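Local atomic coordinates of ribosome-inactivating protein (Lychnis chalcedonica, PDB entry 2G5X), a protein that belongs to the ribosome-inactivating proteins, a family widespread in plants whose fold joins a mixed beta sheet to a largely helical region. Residues 133-144 against 159-167; 170-178 against 223-231. All blocks are in the same frame, centred on the assembly; numbering follows the deposited sequence. Where two conformers were deposited one is given.

Contact 1 of 2, residues 133-144 against 159-167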
loop_
_atom_site.group_PDB
_atom_site.type_symbol
_atom_site.label_atom_id
_atom_site.label_comp_id
_atom_site.label_asym_id
_atom_site.label_seq_id
_atom_site.Cartn_x
_atom_site.Cartn_y
_atom_site.Cartn_z
ATOM N N LEU A 133 7.757 -6.976 -11.506
ATOM C CA LEU A 133 6.838 -7.740 -10.667
ATOM C C LEU A 133 5.455 -7.748 -11.327
ATOM O O LEU A 133 4.944 -6.696 -11.719
ATOM C CB LEU A 133 6.741 -7.100 -9.280
ATOM C CG LEU A 133 5.649 -7.618 -8.337
ATOM C CD1 LEU A 133 5.878 -9.085 -8.014
ATOM C CD2 LEU A 133 5.655 -6.783 -7.068
ATOM N N SER A 134 4.859 -8.931 -11.460
ATOM C CA SER A 134 3.535 -9.049 -12.067
ATOM C C SER A 134 2.470 -8.458 -11.139
ATOM O O SER A 134 2.307 -8.909 -10.006
ATOM C CB SER A 134 3.222 -10.521 -12.351
ATOM O OG SER A 134 3.838 -10.957 -13.546
ATOM N N LEU A 135 1.748 -7.456 -11.637
ATOM C CA LEU A 135 0.705 -6.774 -10.871
ATOM C C LEU A 135 -0.688 -7.056 -11.434
ATOM O O LEU A 135 -0.835 -7.377 -12.611
ATOM C CB LEU A 135 0.945 -5.263 -10.902
ATOM C CG LEU A 135 2.354 -4.760 -10.578
ATOM C CD1 LEU A 135 2.408 -3.251 -10.783
ATOM C CD2 LEU A 135 2.733 -5.136 -9.155
ATOM N N GLY A 136 -1.705 -6.923 -10.586
ATOM C CA GLY A 136 -3.073 -7.151 -11.024
ATOM C C GLY A 136 -3.891 -7.951 -10.027
ATOM O O GLY A 136 -3.349 -8.503 -9.072
ATOM N N VAL A 137 -5.201 -8.013 -10.248
ATOM C CA VAL A 137 -6.095 -8.746 -9.359
ATOM C C VAL A 137 -5.708 -10.212 -9.134
ATOM O O VAL A 137 -5.606 -10.658 -7.990
ATOM C CB VAL A 137 -7.555 -8.670 -9.873
ATOM C CG1 VAL A 137 -8.456 -9.605 -9.068
ATOM C CG2 VAL A 137 -8.055 -7.232 -9.758
ATOM N N SER A 138 -5.491 -10.962 -10.210
ATOM C CA SER A 138 -5.126 -12.368 -10.073
ATOM C C SER A 138 -3.792 -12.536 -9.351
ATOM O O SER A 138 -3.642 -13.422 -8.511
ATOM C CB SER A 138 -5.060 -13.035 -11.448
ATOM O OG SER A 138 -6.310 -12.933 -12.104
ATOM N N SER A 139 -2.833 -11.674 -9.678
ATOM C CA SER A 139 -1.515 -11.725 -9.055
ATOM C C SER A 139 -1.629 -11.517 -7.548
ATOM O O SER A 139 -1.008 -12.234 -6.757
ATOM C CB SER A 139 -0.606 -10.649 -9.657
ATOM O OG SER A 139 -0.468 -10.821 -11.058
ATOM N N LEU A 140 -2.424 -10.529 -7.150
ATOM C CA LEU A 140 -2.608 -10.242 -5.735
ATOM C C LEU A 140 -3.345 -11.378 -5.019
ATOM O O LEU A 140 -3.004 -11.723 -3.884
ATOM C CB LEU A 140 -3.361 -8.917 -5.558
ATOM C CG LEU A 140 -3.617 -8.475 -4.116
ATOM C CD1 LEU A 140 -2.312 -8.480 -3.321
ATOM C CD2 LEU A 140 -4.247 -7.085 -4.120
ATOM N N GLN A 141 -4.343 -11.967 -5.672
ATOM C CA GLN A 141 -5.080 -13.068 -5.049
ATOM C C GLN A 141 -4.149 -14.250 -4.779
ATOM O O GLN A 141 -4.220 -14.879 -3.723
ATOM C CB GLN A 141 -6.242 -13.525 -5.941
ATOM C CG GLN A 141 -7.331 -12.477 -6.148
ATOM C CD GLN A 141 -8.415 -12.952 -7.101
ATOM O OE1 GLN A 141 -8.172 -13.805 -7.952
ATOM N NE2 GLN A 141 -9.611 -12.389 -6.975
ATOM N N THR A 142 -3.273 -14.540 -5.736
ATOM C CA THR A 142 -2.333 -15.648 -5.597
ATOM C C THR A 142 -1.348 -15.394 -4.461
ATOM O O THR A 142 -1.079 -16.287 -3.649
ATOM C CB THR A 142 -1.547 -15.879 -6.908
ATOM O OG1 THR A 142 -2.452 -16.296 -7.940
ATOM C CG2 THR A 142 -0.483 -16.947 -6.714
ATOM N N ALA A 143 -0.818 -14.174 -4.397
ATOM C CA ALA A 143 0.144 -13.822 -3.355
ATOM C C ALA A 143 -0.518 -13.881 -1.979
ATOM O O ALA A 143 0.086 -14.319 -1.000
ATOM C CB ALA A 143 0.709 -12.427 -3.616
ATOM N N PHE A 144 -1.767 -13.436 -1.921
ATOM C CA PHE A 144 -2.553 -13.433 -0.690
ATOM C C PHE A 144 -2.685 -14.868 -0.162
ATOM O O PHE A 144 -2.430 -15.142 1.015
ATOM C CB PHE A 144 -3.934 -12.834 -1.005
ATOM C CG PHE A 144 -4.827 -12.627 0.198
ATOM C CD1 PHE A 144 -5.330 -11.362 0.484
ATOM C CD2 PHE A 144 -5.230 -13.700 0.991
ATOM C CE1 PHE A 144 -6.226 -11.166 1.539
ATOM C CE2 PHE A 144 -6.122 -13.517 2.048
ATOM C CZ PHE A 144 -6.624 -12.251 2.322
ATOM N N LYS A 159 6.696 -10.790 -1.692
ATOM C CA LYS A 159 5.945 -10.669 -2.936
ATOM C C LYS A 159 4.570 -10.066 -2.679
ATOM O O LYS A 159 4.135 -9.164 -3.396
ATOM C CB LYS A 159 5.806 -12.041 -3.596
ATOM C CG LYS A 159 7.089 -12.574 -4.195
ATOM C CD LYS A 159 6.781 -13.583 -5.291
ATOM C CE LYS A 159 5.736 -13.063 -6.257
ATOM N NZ LYS A 159 5.726 -13.886 -7.499
ATOM N N PHE A 160 3.895 -10.565 -1.646
ATOM C CA PHE A 160 2.575 -10.066 -1.275
ATOM C C PHE A 160 2.658 -8.575 -0.937
ATOM O O PHE A 160 1.810 -7.784 -1.347
ATOM C CB PHE A 160 2.041 -10.846 -0.065
ATOM C CG PHE A 160 0.818 -10.233 0.562
ATOM C CD1 PHE A 160 -0.384 -10.183 -0.131
ATOM C CD2 PHE A 160 0.878 -9.683 1.840
ATOM C CE1 PHE A 160 -1.513 -9.592 0.437
ATOM C CE2 PHE A 160 -0.247 -9.088 2.416
ATOM C CZ PHE A 160 -1.443 -9.043 1.712
ATOM N N ALA A 161 3.688 -8.198 -0.188
ATOM C CA ALA A 161 3.877 -6.803 0.208
ATOM C C ALA A 161 4.132 -5.871 -0.981
ATOM O O ALA A 161 3.553 -4.792 -1.065
ATOM C CB ALA A 161 5.030 -6.699 1.203
ATOM N N LEU A 162 5.001 -6.285 -1.897
ATOM C CA LEU A 162 5.315 -5.459 -3.059
ATOM C C LEU A 162 4.111 -5.238 -3.966
ATOM O O LEU A 162 3.902 -4.132 -4.464
ATOM C CB LEU A 162 6.464 -6.083 -3.854
ATOM C CG LEU A 162 7.854 -5.909 -3.242
ATOM C CD1 LEU A 162 8.857 -6.776 -3.986
ATOM C CD2 LEU A 162 8.259 -4.441 -3.300
ATOM N N ILE A 163 3.315 -6.282 -4.181
ATOM C CA ILE A 163 2.138 -6.146 -5.027
ATOM C C ILE A 163 1.146 -5.199 -4.352
ATOM O O ILE A 163 0.543 -4.343 -5.006
ATOM C CB ILE A 163 1.460 -7.511 -5.282
ATOM C CG1 ILE A 163 2.408 -8.426 -6.068
ATOM C CG2 ILE A 163 0.169 -7.309 -6.066
ATOM C CD1 ILE A 163 1.896 -9.862 -6.221
ATOM N N SER A 164 0.993 -5.348 -3.038
ATOM C CA SER A 164 0.082 -4.498 -2.275
ATOM C C SER A 164 0.537 -3.038 -2.303
ATOM O O SER A 164 -0.282 -2.129 -2.429
ATOM C CB SER A 164 -0.007 -4.983 -0.826
ATOM O OG SER A 164 -0.645 -6.249 -0.748
ATOM N N ILE A 165 1.841 -2.810 -2.180
ATOM C CA ILE A 165 2.369 -1.450 -2.202
ATOM C C ILE A 165 2.056 -0.769 -3.538
ATOM O O ILE A 165 1.592 0.371 -3.574
ATOM C CB ILE A 165 3.896 -1.453 -1.944
ATOM C CG1 ILE A 165 4.162 -1.846 -0.485
ATOM C CG2 ILE A 165 4.495 -0.086 -2.252
ATOM C CD1 ILE A 165 5.619 -2.141 -0.178
ATOM N N GLN A 166 2.289 -1.481 -4.634
ATOM C CA GLN A 166 2.028 -0.941 -5.965
ATOM C C GLN A 166 0.551 -0.630 -6.197
ATOM O O GLN A 166 0.196 0.477 -6.600
ATOM C CB GLN A 166 2.488 -1.938 -7.034
ATOM C CG GLN A 166 3.988 -2.138 -7.111
ATOM C CD GLN A 166 4.669 -1.083 -7.957
ATOM O OE1 GLN A 166 4.501 0.114 -7.729
ATOM N NE2 GLN A 166 5.445 -1.525 -8.943
ATOM N N MET A 167 -0.305 -1.614 -5.931
ATOM C CA MET A 167 -1.738 -1.483 -6.162
ATOM C C MET A 167 -2.526 -0.646 -5.161
ATOM O O MET A 167 -3.606 -0.150 -5.486
ATOM C CB MET A 167 -2.362 -2.879 -6.274
ATOM C CG MET A 167 -1.820 -3.692 -7.450
ATOM S SD MET A 167 -2.491 -5.366 -7.565
ATOM C CE MET A 167 -4.122 -5.039 -8.215
#
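I163 lies at the centre of this contact and spends each branch of its side chain on a different neighbour. With CG1 anti to the carbonyl carbon (chi1 -64°), CD1 reaches across to helix 137-144, touching A143 CB at 3.8 Å and the carbonyl oxygen of S139. CG2 meets L140 CD1 at 3.9 Å, the two side chains running antiparallel alongside one another. L133 lies roughly perpendicular to I163, and its CD2 presses on L162 CB at 3.4 Å, closer than ordinary van der Waals packing. L140 is a knob in a hole made by F160, I163, S164 and M167. At the far end A143 CB packs on the backbone of F160, whose ring slants against F144 CA through CD1. Helices 137-144 and 159-167, the latter part of helix 154-173, run roughly antiparallel at 145° with axes 9.0 Å apart, a buried helix pair in the helical part of the ribosome-inactivating protein fold. M167 reaches back to the helix start: its chain bends at chi3 to place CE 3.4 Å from G136 C, while G136 N, at the N-cap, gives SD a weak hydrogen bond of 3.5 Å. Two walls of the hole are tied together: S164 OG donates to F160 O at 3.0 Å, from the opposite face of that carbonyl to S164 N, and sits above one face of the F160 ring, out toward its rim. In the second shell, W4 of strand 3-5 packs on L140 and M167, and I59 and L61 of strand 58-64 touch F160.

Contact 2 of 2, residues 170-178 against 223-231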
loop_
_atom_site.group_PDB
_atom_site.type_symbol
_atom_site.label_atom_id
_atom_site.label_comp_id
_atom_site.label_asym_id
_atom_site.label_seq_id
_atom_site.Cartn_x
_atom_site.Cartn_y
_atom_site.Cartn_z
ATOM N N GLU A 170 1.039 3.185 -4.025
ATOM C CA GLU A 170 1.462 3.975 -5.179
ATOM C C GLU A 170 0.268 4.459 -5.997
ATOM O O GLU A 170 0.269 5.584 -6.507
ATOM C CB GLU A 170 2.422 3.162 -6.054
ATOM C CG GLU A 170 3.667 2.677 -5.308
ATOM C CD GLU A 170 4.660 3.787 -4.974
ATOM O OE1 GLU A 170 4.272 4.975 -4.938
ATOM O OE2 GLU A 170 5.841 3.461 -4.729
ATOM N N ALA A 171 -0.752 3.614 -6.119
ATOM C CA ALA A 171 -1.955 3.984 -6.863
ATOM C C ALA A 171 -2.682 5.115 -6.130
ATOM O O ALA A 171 -3.281 5.989 -6.756
ATOM C CB ALA A 171 -2.880 2.774 -7.015
ATOM N N ALA A 172 -2.639 5.094 -4.803
ATOM C CA ALA A 172 -3.286 6.151 -4.027
ATOM C C ALA A 172 -2.571 7.481 -4.276
ATOM O O ALA A 172 -3.205 8.530 -4.433
ATOM C CB ALA A 172 -3.249 5.807 -2.539
ATOM N N ARG A 173 -1.246 7.432 -4.316
ATOM C CA ARG A 173 -0.433 8.625 -4.541
ATOM C C ARG A 173 -0.573 9.216 -5.941
ATOM O O ARG A 173 -0.696 10.434 -6.098
ATOM C CB ARG A 173 1.044 8.300 -4.310
ATOM C CG ARG A 173 1.418 7.968 -2.875
ATOM C CD ARG A 173 2.788 7.307 -2.841
ATOM N NE ARG A 173 3.283 7.086 -1.485
ATOM C CZ ARG A 173 3.998 6.026 -1.121
ATOM N NH1 ARG A 173 4.290 5.086 -2.013
ATOM N NH2 ARG A 173 4.441 5.913 0.123
ATOM N N PHE A 174 -0.552 8.346 -6.950
ATOM C CA PHE A 174 -0.609 8.762 -8.356
ATOM C C PHE A 174 -1.852 8.359 -9.140
ATOM O O PHE A 174 -2.082 7.170 -9.369
ATOM C CB PHE A 174 0.609 8.198 -9.096
ATOM C CG PHE A 174 1.928 8.700 -8.581
ATOM C CD1 PHE A 174 2.502 9.850 -9.115
ATOM C CD2 PHE A 174 2.595 8.025 -7.562
ATOM C CE1 PHE A 174 3.724 10.321 -8.643
ATOM C CE2 PHE A 174 3.819 8.487 -7.082
ATOM C CZ PHE A 174 4.386 9.640 -7.625
ATOM N N LYS A 175 -2.635 9.344 -9.580
ATOM C CA LYS A 175 -3.831 9.061 -10.372
ATOM C C LYS A 175 -3.438 8.307 -11.649
ATOM O O LYS A 175 -4.187 7.458 -12.138
ATOM C CB LYS A 175 -4.552 10.361 -10.756
ATOM C CG LYS A 175 -5.187 11.114 -9.587
ATOM C CD LYS A 175 -6.354 10.343 -8.996
ATOM C CE LYS A 175 -7.478 10.174 -10.015
ATOM N NZ LYS A 175 -8.612 9.364 -9.473
ATOM N N TYR A 176 -2.264 8.625 -12.185
ATOM C CA TYR A 176 -1.769 7.976 -13.397
ATOM C C TYR A 176 -1.603 6.471 -13.182
ATOM O O TYR A 176 -1.908 5.672 -14.065
ATOM C CB TYR A 176 -0.417 8.579 -13.802
ATOM C CG TYR A 176 0.114 8.091 -15.138
ATOM C CD1 TYR A 176 -0.241 8.727 -16.327
ATOM C CD2 TYR A 176 0.965 6.987 -15.212
ATOM C CE1 TYR A 176 0.241 8.279 -17.561
ATOM C CE2 TYR A 176 1.449 6.529 -16.438
ATOM C CZ TYR A 176 1.084 7.180 -17.608
ATOM O OH TYR A 176 1.564 6.737 -18.822
ATOM N N ILE A 177 -1.116 6.089 -12.006
ATOM C CA ILE A 177 -0.904 4.681 -11.693
ATOM C C ILE A 177 -2.233 3.980 -11.424
ATOM O O ILE A 177 -2.421 2.830 -11.808
ATOM C CB ILE A 177 0.065 4.531 -10.502
ATOM C CG1 ILE A 177 1.428 5.110 -10.904
ATOM C CG2 ILE A 177 0.195 3.067 -10.101
ATOM C CD1 ILE A 177 2.491 5.054 -9.828
ATOM N N GLU A 178 -3.162 4.679 -10.778
ATOM C CA GLU A 178 -4.478 4.108 -10.534
ATOM C C GLU A 178 -5.057 3.768 -11.906
ATOM O O GLU A 178 -5.596 2.681 -12.116
ATOM C CB GLU A 178 -5.391 5.128 -9.834
ATOM C CG GLU A 178 -6.868 4.747 -9.881
ATOM C CD GLU A 178 -7.786 5.805 -9.288
ATOM O OE1 GLU A 178 -7.316 6.915 -8.965
ATOM O OE2 GLU A 178 -8.992 5.523 -9.153
ATOM N N GLU A 223 2.048 16.443 -17.514
ATOM C CA GLU A 223 1.071 16.958 -16.568
ATOM C C GLU A 223 0.184 15.824 -16.046
ATOM O O GLU A 223 -0.203 15.817 -14.877
ATOM C CB GLU A 223 0.220 18.042 -17.231
ATOM C CG GLU A 223 -0.792 18.687 -16.304
ATOM C CD GLU A 223 -1.423 19.928 -16.902
ATOM O OE1 GLU A 223 -2.366 20.470 -16.285
ATOM O OE2 GLU A 223 -0.973 20.366 -17.985
ATOM N N GLU A 224 -0.122 14.859 -16.910
ATOM C CA GLU A 224 -0.959 13.727 -16.515
ATOM C C GLU A 224 -0.228 12.781 -15.563
ATOM O O GLU A 224 -0.813 12.274 -14.605
ATOM C CB GLU A 224 -1.433 12.954 -17.752
ATOM C CG GLU A 224 -2.370 13.750 -18.650
ATOM C CD GLU A 224 -1.644 14.766 -19.512
ATOM O OE1 GLU A 224 -2.272 15.772 -19.901
ATOM O OE2 GLU A 224 -0.451 14.553 -19.814
ATOM N N GLU A 225 1.051 12.540 -15.826
ATOM C CA GLU A 225 1.839 11.671 -14.962
ATOM C C GLU A 225 1.958 12.282 -13.569
ATOM O O GLU A 225 1.999 11.564 -12.566
ATOM C CB GLU A 225 3.237 11.459 -15.549
ATOM C CG GLU A 225 3.305 10.373 -16.604
ATOM C CD GLU A 225 4.636 10.345 -17.334
ATOM O OE1 GLU A 225 4.947 9.303 -17.947
ATOM O OE2 GLU A 225 5.362 11.364 -17.306
ATOM N N MET A 226 1.988 13.612 -13.514
ATOM C CA MET A 226 2.125 14.329 -12.250
ATOM C C MET A 226 0.826 14.574 -11.486
ATOM O O MET A 226 0.854 15.131 -10.388
ATOM C CB MET A 226 2.832 15.671 -12.481
ATOM C CG MET A 226 4.267 15.540 -12.971
ATOM S SD MET A 226 5.156 17.116 -12.954
ATOM C CE MET A 226 4.506 17.876 -14.437
ATOM N N LYS A 227 -0.306 14.162 -12.050
ATOM C CA LYS A 227 -1.597 14.357 -11.391
ATOM C C LYS A 227 -1.665 13.499 -10.124
ATOM O O LYS A 227 -1.953 12.301 -10.183
ATOM C CB LYS A 227 -2.736 13.969 -12.340
ATOM C CG LYS A 227 -4.016 14.771 -12.155
ATOM C CD LYS A 227 -4.008 16.025 -13.023
ATOM C CE LYS A 227 -5.144 16.967 -12.655
ATOM N NZ LYS A 227 -5.154 18.190 -13.505
ATOM N N LEU A 228 -1.411 14.113 -8.974
ATOM C CA LEU A 228 -1.416 13.370 -7.717
ATOM C C LEU A 228 -2.786 13.177 -7.076
ATOM O O LEU A 228 -3.673 14.024 -7.203
ATOM C CB LEU A 228 -0.477 14.046 -6.715
ATOM C CG LEU A 228 0.963 14.218 -7.198
ATOM C CD1 LEU A 228 1.795 14.849 -6.098
ATOM C CD2 LEU A 228 1.548 12.870 -7.601
ATOM N N GLY A 229 -2.948 12.039 -6.403
ATOM C CA GLY A 229 -4.187 11.732 -5.711
ATOM C C GLY A 229 -4.022 11.960 -4.217
ATOM O O GLY A 229 -4.997 11.984 -3.467
ATOM N N LEU A 230 -2.773 12.122 -3.787
ATOM C CA LEU A 230 -2.441 12.363 -2.386
ATOM C C LEU A 230 -1.140 13.153 -2.364
ATOM O O LEU A 230 -0.180 12.789 -3.043
ATOM C CB LEU A 230 -2.247 11.031 -1.638
ATOM C CG LEU A 230 -1.782 11.109 -0.176
ATOM C CD1 LEU A 230 -2.886 11.715 0.686
ATOM C CD2 LEU A 230 -1.428 9.713 0.338
ATOM N N LEU A 231 -1.106 14.239 -1.600
ATOM C CA LEU A 231 0.105 15.046 -1.519
ATOM C C LEU A 231 0.850 14.769 -0.230
ATOM O O LEU A 231 0.252 14.424 0.786
ATOM C CB LEU A 231 -0.218 16.546 -1.569
ATOM C CG LEU A 231 -0.937 17.138 -2.782
ATOM C CD1 LEU A 231 -0.963 18.653 -2.647
ATOM C CD2 LEU A 231 -0.223 16.746 -4.062
HETATM O O HOH W 1 -0.336 10.543 -11.243
HETATM O O HOH W 2 3.333 9.048 -20.110
#
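F174 and L228 form a single beta bridge, in which G229 N donates to R173 O at 2.8 Å and K175 N donates to K227 O at 3.1 Å. L228 CA adds a CA-H...O contact to R173 O. The F174 and L228 side chains run abreast in one direction, with L228 CD2 3.5 Å from F174 CE1. Y176 takes its partner over a face: CG is anti to the backbone N (chi1 -173°), and E225 CG sits over the ring centre, 3.9 Å from the centroid, in a CH-pi contact. K175 instead lays its CB and CG along K227 O before bending at chi2 and chi3, which carries NZ away to a salt bridge with E178 OE1. The bridge falls at the break between helices 154-173 and 175-184, where F174 is first to leave the one helix and occupies the N-cap position of the other; the C-terminal loop of this ribosome-inactivating protein thus pairs with the kink, entering through a type I turn from E224 to K227. Water 1 fills out the pairing, accepting from Y176 N at 2.9 Å and donating to E225 O and K227 O. Water 2 lies between Y176 OH and E225 OE1, donating to the carboxylate at 2.7 Å; R195 holds the same oxygen in a salt bridge. Beyond the bridge, L230 CB packs near A172 O, which R21 of helix 10-25 also engages. R173 salt-bridges E170 OE1 through NH1, bonds D67 O through NH2 and makes a cation-pi interaction with W203, which also meets the F174 ring.

How the contacts relate
Helix 154-173 carries both contacts in series: its middle packs against helix 137-144 in contact 1, and its C-terminal end meets the final loop in contact 2. The two centres lie about 19 Å apart, yet they join directly within the helix, where I165 O and E170 N make a probable hydrogen bond of 2.9 Å. Beside it, A171 CB packs on Q166 O at 3.9 Å. Contact 1, about 10 Å from the centre of the chain, is a buried, mostly apolar helix pair; contact 2, about 14 Å out and partly buried, relies on backbone bonds and waters. Helix 10-25 borders both, Y13 bonding M167 O and also touching A171.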